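Local coordinates for protein alpha-glucosidase YIHQ (Escherichia coli, PDB 5AED) that hydrolyses sulfoquinovosyl diacylglycerides and simple sulfoquinovosides to release sulfoquinovose, which feeds bacterial sulfoglycolysis, at residues Q100-L105 against T223-C228. Numbering follows the deposited sequence.
Sequences QGRLLL and TLRFEC
E227 OE1 is gripped by three groups. R102 NE reaches it at 3.2 Å in a salt bridge, coming from above the carboxylate plane, with the guanidinium and carboxylate planes 86° apart. A water bonded to OE1 and to R102 NH2 makes a second link, and the hydroxyl of Y194 is the third partner. The extended chain of R102 from CG to NE carries its guanidinium across the end of E227; its NH1 pairs with D98. Replacing R102 by an alanine would probably cost E227 and D98 the positive charge they share and leave the water without its R102 partner.

Further along, the backbones pair as antiparallel strands. F226 N meets L103 O at 2.9 Å. L105 N bonds to L224 O, and L224 N to L105 O. The bond from L103 N to F226 O is weak. L104 and R225 form the non-hydrogen-bonded pair between them. With CG anti to the backbone N (chi1 178°), L104 runs beside R225, both pointing the same way, and its CD1 comes 3.3 Å from R225 NH1 and 3.5 Å from T223 CG2. R225 NH2 turns to D198. On the other face, L103 CD2 and L105 CD2 pack against CD1 and CE1 of F226, and L224 CD1 meets L105 CB.

Strands 103-109 and 221-228 are thus antiparallel neighbours, an arrangement typical of the N-terminal galactose mutarotase-like β-sandwich of family 31 glycosidases, away from the catalytic residues.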
ATOM      1  N   GLN A 100      -6.461 -22.769 -14.064  1.00 67.59           N
ATOM      2  CA  GLN A 100      -5.615 -23.319 -12.982  1.00 60.90           C
ATOM      3  C   GLN A 100      -6.375 -23.967 -11.821  1.00 57.82           C
ATOM      4  O   GLN A 100      -5.774 -24.287 -10.788  1.00 53.93           O
ATOM      5  CB  GLN A 100      -4.685 -22.235 -12.433  1.00 63.11           C
ATOM      6  CG  GLN A 100      -3.653 -21.699 -13.428  1.00 69.74           C
ATOM      7  CD  GLN A 100      -4.178 -20.641 -14.399  1.00 77.09           C
ATOM      8  OE1 GLN A 100      -5.305 -20.156 -14.291  1.00 80.36           O
ATOM      9  NE2 GLN A 100      -3.344 -20.280 -15.365  1.00 83.69           N
ATOM     10  N   GLY A 101      -7.677 -24.185 -11.971  1.00 52.59           N
ATOM     11  CA  GLY A 101      -8.435 -24.832 -10.912  1.00 53.75           C
ATOM     12  C   GLY A 101      -8.954 -23.903  -9.833  1.00 54.84           C
ATOM     13  O   GLY A 101      -9.279 -24.354  -8.729  1.00 57.48           O
ATOM     14  N   ARG A 102      -9.055 -22.608 -10.139  1.00 53.00           N
ATOM     15  CA  ARG A 102      -9.646 -21.637  -9.176  1.00 45.46           C
ATOM     16  C   ARG A 102     -11.150 -21.604  -9.365  1.00 40.55           C
ATOM     17  O   ARG A 102     -11.617 -21.547 -10.499  1.00 41.30           O
ATOM     18  CB  ARG A 102      -9.124 -20.221  -9.441  1.00 45.95           C
ATOM     19  CG  ARG A 102      -7.608 -20.077  -9.621  1.00 48.95           C
ATOM     20  CD  ARG A 102      -7.198 -18.608  -9.578  1.00 49.81           C
ATOM     21  NE  ARG A 102      -5.763 -18.479  -9.784  1.00 50.16           N
ATOM     22  CZ  ARG A 102      -5.160 -18.340 -10.968  1.00 54.46           C
ATOM     23  NH1 ARG A 102      -5.841 -18.278 -12.113  1.00 53.69           N
ATOM     24  NH2 ARG A 102      -3.839 -18.264 -11.009  1.00 55.53           N
ATOM     25  N   LEU A 103     -11.911 -21.569  -8.282  1.00 38.61           N
ATOM     26  CA  LEU A 103     -13.360 -21.302  -8.371  1.00 36.09           C
ATOM     27  C   LEU A 103     -13.617 -19.913  -8.964  1.00 36.36           C
ATOM     28  O   LEU A 103     -13.138 -18.921  -8.431  1.00 35.49           O
ATOM     29  CB  LEU A 103     -13.996 -21.401  -6.964  1.00 38.27           C
ATOM     30  CG  LEU A 103     -15.469 -20.976  -6.879  1.00 36.38           C
ATOM     31  CD1 LEU A 103     -16.354 -21.902  -7.696  1.00 38.57           C
ATOM     32  CD2 LEU A 103     -15.912 -20.881  -5.448  1.00 36.09           C
ATOM     33  N   LEU A 104     -14.368 -19.851 -10.052  1.00 33.90           N
ATOM     34  CA  LEU A 104     -14.689 -18.638 -10.786  1.00 38.10           C
ATOM     35  C   LEU A 104     -16.197 -18.417 -10.733  1.00 39.36           C
ATOM     36  O   LEU A 104     -16.942 -19.287 -11.164  1.00 37.34           O
ATOM     37  CB  LEU A 104     -14.282 -18.776 -12.264  1.00 35.99           C
ATOM     38  CG  LEU A 104     -14.595 -17.597 -13.189  1.00 37.65           C
ATOM     39  CD1 LEU A 104     -13.900 -16.321 -12.694  1.00 40.44           C
ATOM     40  CD2 LEU A 104     -14.266 -17.892 -14.665  1.00 34.71           C
ATOM     41  N   LEU A 105     -16.615 -17.234 -10.262  1.00 35.13           N
ATOM     42  CA  LEU A 105     -18.031 -16.820 -10.118  1.00 38.10           C
ATOM     43  C   LEU A 105     -18.218 -15.639 -11.024  1.00 39.21           C
ATOM     44  O   LEU A 105     -17.498 -14.641 -10.866  1.00 38.64           O
ATOM     45  CB  LEU A 105     -18.334 -16.379  -8.670  1.00 38.42           C
ATOM     46  CG  LEU A 105     -18.922 -17.371  -7.698  1.00 44.56           C
ATOM     47  CD1 LEU A 105     -18.405 -18.776  -7.909  1.00 45.85           C
ATOM     48  CD2 LEU A 105     -18.786 -16.905  -6.248  1.00 44.21           C
ATOM     49  N   THR A 223     -17.069 -10.416 -11.299  1.00 39.17           N
ATOM     50  CA  THR A 223     -16.268 -11.637 -11.364  1.00 35.30           C
ATOM     51  C   THR A 223     -15.457 -11.816 -10.137  1.00 32.73           C
ATOM     52  O   THR A 223     -14.659 -10.943  -9.826  1.00 33.48           O
ATOM     53  CB  THR A 223     -15.276 -11.539 -12.525  1.00 38.78           C
ATOM     54  OG1 THR A 223     -15.982 -11.212 -13.714  1.00 36.94           O
ATOM     55  CG2 THR A 223     -14.536 -12.855 -12.702  1.00 38.29           C
ATOM     56  N   LEU A 224     -15.628 -12.936  -9.442  1.00 28.62           N
ATOM     57  CA  LEU A 224     -14.816 -13.304  -8.290  1.00 31.69           C
ATOM     58  C   LEU A 224     -14.082 -14.610  -8.518  1.00 35.54           C
ATOM     59  O   LEU A 224     -14.631 -15.512  -9.147  1.00 34.88           O
ATOM     60  CB  LEU A 224     -15.659 -13.483  -7.026  1.00 30.85           C
ATOM     61  CG  LEU A 224     -16.692 -12.418  -6.693  1.00 32.13           C
ATOM     62  CD1 LEU A 224     -17.908 -12.475  -7.609  1.00 31.43           C
ATOM     63  CD2 LEU A 224     -17.092 -12.477  -5.203  1.00 33.25           C
ATOM     64  N   ARG A 225     -12.881 -14.734  -7.939  1.00 37.25           N
ATOM     65  CA  ARG A 225     -12.057 -15.959  -8.002  1.00 36.19           C
ATOM     66  C   ARG A 225     -11.572 -16.315  -6.628  1.00 36.64           C
ATOM     67  O   ARG A 225     -11.154 -15.419  -5.850  1.00 31.17           O
ATOM     68  CB  ARG A 225     -10.784 -15.725  -8.817  1.00 43.20           C
ATOM     69  CG  ARG A 225     -10.894 -15.808 -10.305  1.00 45.25           C
ATOM     70  CD  ARG A 225      -9.551 -15.430 -10.945  1.00 49.27           C
ATOM     71  NE  ARG A 225      -9.813 -14.422 -11.956  1.00 52.44           N
ATOM     72  CZ  ARG A 225     -10.401 -14.670 -13.122  1.00 57.70           C
ATOM     73  NH1 ARG A 225     -10.745 -15.912 -13.470  1.00 65.56           N
ATOM     74  NH2 ARG A 225     -10.654 -13.669 -13.952  1.00 60.14           N
ATOM     75  N   PHE A 226     -11.583 -17.610  -6.326  1.00 32.05           N
ATOM     76  CA  PHE A 226     -11.066 -18.146  -5.065  1.00 32.63           C
ATOM     77  C   PHE A 226     -10.066 -19.273  -5.256  1.00 36.31           C
ATOM     78  O   PHE A 226     -10.166 -20.080  -6.212  1.00 35.17           O
ATOM     79  CB  PHE A 226     -12.174 -18.734  -4.208  1.00 32.68           C
ATOM     80  CG  PHE A 226     -13.360 -17.825  -4.012  1.00 31.34           C
ATOM     81  CD1 PHE A 226     -14.212 -17.541  -5.051  1.00 29.72           C
ATOM     82  CD2 PHE A 226     -13.673 -17.361  -2.743  1.00 33.39           C
ATOM     83  CE1 PHE A 226     -15.338 -16.778  -4.849  1.00 32.07           C
ATOM     84  CE2 PHE A 226     -14.783 -16.582  -2.534  1.00 31.18           C
ATOM     85  CZ  PHE A 226     -15.612 -16.273  -3.589  1.00 31.75           C
ATOM     86  N   GLU A 227      -9.159 -19.392  -4.295  1.00 36.88           N
ATOM     87  CA  GLU A 227      -8.220 -20.495  -4.322  1.00 38.21           C
ATOM     88  C   GLU A 227      -7.913 -20.794  -2.908  1.00 36.64           C
ATOM     89  O   GLU A 227      -7.924 -19.860  -2.066  1.00 33.28           O
ATOM     90  CB  GLU A 227      -6.975 -20.090  -5.111  1.00 41.45           C
ATOM     91  CG  GLU A 227      -6.455 -21.186  -5.960  1.00 41.08           C
ATOM     92  CD  GLU A 227      -5.186 -20.851  -6.694  1.00 43.73           C
ATOM     93  OE1 GLU A 227      -4.833 -19.643  -6.942  1.00 39.64           O
ATOM     94  OE2 GLU A 227      -4.544 -21.860  -7.059  1.00 46.99           O
ATOM     95  N   CYS A 228      -7.722 -22.091  -2.625  1.00 35.63           N
ATOM     96  CA  CYS A 228      -7.383 -22.596  -1.319  1.00 33.94           C
ATOM     97  C   CYS A 228      -5.969 -23.066  -1.225  1.00 35.10           C
ATOM     98  O   CYS A 228      -5.289 -23.220  -2.209  1.00 32.98           O
ATOM     99  CB  CYS A 228      -8.270 -23.741  -0.950  1.00 39.72           C
ATOM    100  SG  CYS A 228     -10.012 -23.299  -0.834  1.00 40.12           S
TER
HETATM  101  O   HOH W   1      -2.575 -18.921  -8.404  1.00 36.11           O